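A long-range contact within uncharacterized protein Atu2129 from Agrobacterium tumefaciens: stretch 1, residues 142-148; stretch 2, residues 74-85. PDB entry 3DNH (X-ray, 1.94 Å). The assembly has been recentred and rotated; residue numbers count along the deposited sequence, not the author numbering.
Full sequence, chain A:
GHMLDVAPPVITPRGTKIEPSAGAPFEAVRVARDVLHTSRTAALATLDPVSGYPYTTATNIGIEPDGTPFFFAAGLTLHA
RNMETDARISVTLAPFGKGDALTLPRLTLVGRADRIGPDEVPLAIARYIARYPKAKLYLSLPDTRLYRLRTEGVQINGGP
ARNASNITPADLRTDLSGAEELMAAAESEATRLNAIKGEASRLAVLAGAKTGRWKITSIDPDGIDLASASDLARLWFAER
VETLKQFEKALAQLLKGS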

# COMPACT_ATOMS: atom_id res chain seq x y z
N PRO A 142 8.63 -6.12 -23.11
CA PRO A 142 9.89 -5.36 -23.22
C PRO A 142 10.37 -4.62 -21.95
O PRO A 142 9.57 -4.23 -21.12
CB PRO A 142 9.60 -4.37 -24.37
CG PRO A 142 8.71 -5.18 -25.29
CD PRO A 142 7.79 -5.94 -24.32
N ASP A 143 11.70 -4.49 -21.84
CA ASP A 143 12.44 -3.74 -20.80
C ASP A 143 12.13 -4.05 -19.34
O ASP A 143 12.21 -3.18 -18.50
CB ASP A 143 12.45 -2.22 -21.07
CG ASP A 143 13.67 -1.50 -20.39
OD1 ASP A 143 14.37 -2.14 -19.55
OD2 ASP A 143 13.93 -0.31 -20.69
N THR A 144 11.83 -5.31 -19.03
CA THR A 144 11.59 -5.70 -17.64
C THR A 144 12.90 -5.46 -16.86
O THR A 144 13.98 -5.83 -17.35
CB THR A 144 11.07 -7.19 -17.49
OG1 THR A 144 12.13 -8.15 -17.64
CG2 THR A 144 10.00 -7.53 -18.49
N ARG A 145 12.81 -4.81 -15.70
CA ARG A 145 13.98 -4.54 -14.82
C ARG A 145 13.79 -5.17 -13.44
O ARG A 145 12.72 -5.12 -12.87
CB ARG A 145 14.23 -3.04 -14.66
CG ARG A 145 14.70 -2.37 -15.95
CD ARG A 145 15.31 -1.02 -15.71
NE ARG A 145 15.55 -0.38 -17.00
CZ ARG A 145 15.73 0.92 -17.17
NH1 ARG A 145 15.73 1.74 -16.13
NH2 ARG A 145 15.91 1.40 -18.40
N LEU A 146 14.86 -5.75 -12.92
CA LEU A 146 14.81 -6.53 -11.70
C LEU A 146 15.76 -5.93 -10.65
O LEU A 146 16.92 -5.67 -10.94
CB LEU A 146 15.28 -7.91 -12.07
CG LEU A 146 14.76 -9.16 -11.40
CD1 LEU A 146 13.54 -8.90 -10.52
CD2 LEU A 146 14.49 -10.14 -12.54
N TYR A 147 15.27 -5.72 -9.43
CA TYR A 147 16.07 -5.03 -8.38
C TYR A 147 15.99 -5.77 -7.07
O TYR A 147 14.96 -6.29 -6.77
CB TYR A 147 15.47 -3.67 -8.10
CG TYR A 147 15.25 -2.79 -9.29
CD1 TYR A 147 16.16 -1.77 -9.60
CD2 TYR A 147 14.09 -2.90 -10.05
CE1 TYR A 147 15.93 -0.90 -10.68
CE2 TYR A 147 13.87 -2.10 -11.10
CZ TYR A 147 14.78 -1.09 -11.42
OH TYR A 147 14.49 -0.29 -12.47
N ARG A 148 17.04 -5.75 -6.24
CA ARG A 148 16.82 -6.15 -4.85
C ARG A 148 17.12 -4.99 -3.91
O ARG A 148 17.92 -4.08 -4.22
CB ARG A 148 17.55 -7.47 -4.47
CG ARG A 148 19.02 -7.43 -4.67
CD ARG A 148 19.76 -8.63 -4.06
NE ARG A 148 19.53 -9.88 -4.77
CZ ARG A 148 20.28 -10.34 -5.78
NH1 ARG A 148 21.32 -9.66 -6.25
NH2 ARG A 148 19.96 -11.49 -6.34
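Stretch 2, residues 74-85: AGLTLHARNMET

Stretch 2 begins beside the start of the strand and then turns into a helix that passes obliquely over it. Ala74 pairs with Thr144 in an antiparallel, non-hydrogen-bonded bridge with 4.8 Å between Ala74 CA and Thr144 CA, and both side chains lie on the same face of the sheet. A type I turn from Ala74 to Thr77 then redirects the chain. Gly75 and Leu76 have phi/psi of -64/-31° and -86/27°, and helix 78-85 follows with phi from -51° to -69° and psi from -32° to -52°. The helix runs at 54° to strand 144-148, both directions taken N to C, with a closest axial approach of 10.8 Å. That separation leaves room for side chains: Tyr147 CA and Met83 CA are 9.7 Å apart, whereas Asp143 CA and Gly75 CA are 5.0 Å apart.

One direct hydrogen bond joins the two stretches, from Gly75 N to Asp143 O at 2.8 Å; its N-H...O angle of 130° makes it weak. Within stretch 2, Thr77 OG1 donates to Ala74 O at 3.0 Å and, as the N-cap, accepts a weak bond from Ala80 N at 3.4 Å, tying turn to helix. The absence of a side chain at Gly75 matters here, since an ideal CB would fall 2.1 Å from Asp143 CG, a clash.

The charged contacts centre on Arg145. Its NE makes a salt bridge with Asp143 OD1 at 3.3 Å, while its guanidinium places one face over Gly75, with NE 3.8 Å from Gly75 CA. Arg145 NH1 also forms a long salt bridge with Glu84 OE2 at 3.9 Å; the oxygen lies well out of the guanidinium plane, so the attraction is between charges without an N-H directed at it.

A water supplies the directed bonds between these polar groups. It donates to Ala80 O at 2.6 Å and to Glu84 OE2 at 2.9 Å, and accepts from Arg145 NH1 at 3.1 Å and Tyr147 OH at 2.5 Å. Four bonds, two given and two received, thus link the helix to both strand side chains.

Apolar packing is concentrated at Tyr147, whose CA-to-CB bond points toward stretch 2. Selenomethionine Met83 covers one face of its ring: CE is 4.0 Å from the centroid of the Tyr147 ring and 24° off the normal, SE 4.3 Å and 14° off. Ala80 CB lies 3.7 Å from Tyr147 OH. Together the two stretches bury 400 Å².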

# COMPACT_ATOMS: atom_id res chain seq x y z
N ALA A 74 8.81 -2.20 -14.74
CA ALA A 74 8.90 -1.97 -16.20
C ALA A 74 9.90 -0.84 -16.44
O ALA A 74 9.87 0.14 -15.71
CB ALA A 74 7.54 -1.61 -16.75
N GLY A 75 10.78 -0.96 -17.44
CA GLY A 75 11.81 0.07 -17.68
C GLY A 75 11.31 1.46 -18.07
O GLY A 75 11.95 2.48 -17.77
N LEU A 76 10.18 1.52 -18.76
CA LEU A 76 9.68 2.82 -19.23
C LEU A 76 8.82 3.58 -18.19
O LEU A 76 7.96 4.37 -18.54
CB LEU A 76 8.97 2.66 -20.58
CG LEU A 76 9.74 1.90 -21.69
CD1 LEU A 76 9.05 2.08 -23.06
CD2 LEU A 76 11.24 2.30 -21.78
N THR A 77 9.06 3.31 -16.90
CA THR A 77 8.29 3.96 -15.84
C THR A 77 9.12 5.03 -15.11
O THR A 77 10.37 5.00 -15.08
CB THR A 77 7.70 2.96 -14.84
OG1 THR A 77 8.75 2.34 -14.08
CG2 THR A 77 6.83 1.90 -15.55
N LEU A 78 8.40 5.98 -14.53
CA LEU A 78 9.00 7.03 -13.73
C LEU A 78 9.86 6.49 -12.59
O LEU A 78 10.97 6.97 -12.39
CB LEU A 78 7.90 7.92 -13.17
CG LEU A 78 7.51 9.24 -13.86
CD1 LEU A 78 8.40 9.66 -15.04
CD2 LEU A 78 6.03 9.29 -14.24
N HIS A 79 9.37 5.50 -11.82
CA HIS A 79 10.18 5.01 -10.71
C HIS A 79 11.46 4.32 -11.22
O HIS A 79 12.52 4.55 -10.68
CB HIS A 79 9.40 4.12 -9.73
CG HIS A 79 8.59 3.05 -10.38
ND1 HIS A 79 7.54 3.32 -11.23
CD2 HIS A 79 8.65 1.70 -10.28
CE1 HIS A 79 7.00 2.19 -11.64
NE2 HIS A 79 7.66 1.19 -11.08
N ALA A 80 11.35 3.49 -12.26
CA ALA A 80 12.54 2.90 -12.92
C ALA A 80 13.56 3.98 -13.26
O ALA A 80 14.75 3.85 -12.89
CB ALA A 80 12.17 2.12 -14.16
N ARG A 81 13.10 5.03 -13.97
CA ARG A 81 13.91 6.18 -14.31
C ARG A 81 14.55 6.77 -13.06
O ARG A 81 15.77 7.00 -13.05
CB ARG A 81 13.07 7.27 -15.01
CG ARG A 81 13.85 8.41 -15.77
CD ARG A 81 14.27 9.61 -14.87
NE ARG A 81 13.17 10.03 -13.97
CZ ARG A 81 12.17 10.82 -14.32
NH1 ARG A 81 12.10 11.32 -15.56
NH2 ARG A 81 11.23 11.12 -13.43
N ASN A 82 13.73 7.03 -12.04
CA ASN A 82 14.23 7.70 -10.82
C ASN A 82 15.37 6.89 -10.22
O ASN A 82 16.44 7.44 -9.91
CB ASN A 82 13.12 7.93 -9.78
CG ASN A 82 12.12 8.98 -10.21
OD1 ASN A 82 12.39 9.75 -11.13
ND2 ASN A 82 10.94 9.01 -9.58
N MSE A 83 15.14 5.58 -10.11
CA MSE A 83 16.13 4.64 -9.60
C MSE A 83 17.43 4.56 -10.43
O MSE A 83 18.49 4.35 -9.86
CB MSE A 83 15.50 3.26 -9.42
CG MSE A 83 14.53 3.19 -8.24
SE MSE A 83 13.83 1.40 -7.87
CE MSE A 83 12.61 1.18 -9.43
N GLU A 84 17.35 4.75 -11.76
CA GLU A 84 18.58 4.93 -12.58
C GLU A 84 19.37 6.13 -12.09
O GLU A 84 20.57 6.05 -11.88
CB GLU A 84 18.27 5.17 -14.07
CG GLU A 84 18.11 3.95 -14.97
CD GLU A 84 19.07 2.79 -14.65
OE1 GLU A 84 20.11 2.64 -15.35
OE2 GLU A 84 18.78 1.99 -13.71
N THR A 85 18.67 7.25 -11.91
CA THR A 85 19.29 8.51 -11.51
C THR A 85 19.84 8.52 -10.06
O THR A 85 20.88 9.12 -9.81
CB THR A 85 18.34 9.71 -11.77
OG1 THR A 85 17.14 9.57 -11.02
CG2 THR A 85 17.97 9.81 -13.26
O HOH W 1 16.00 1.61 -13.05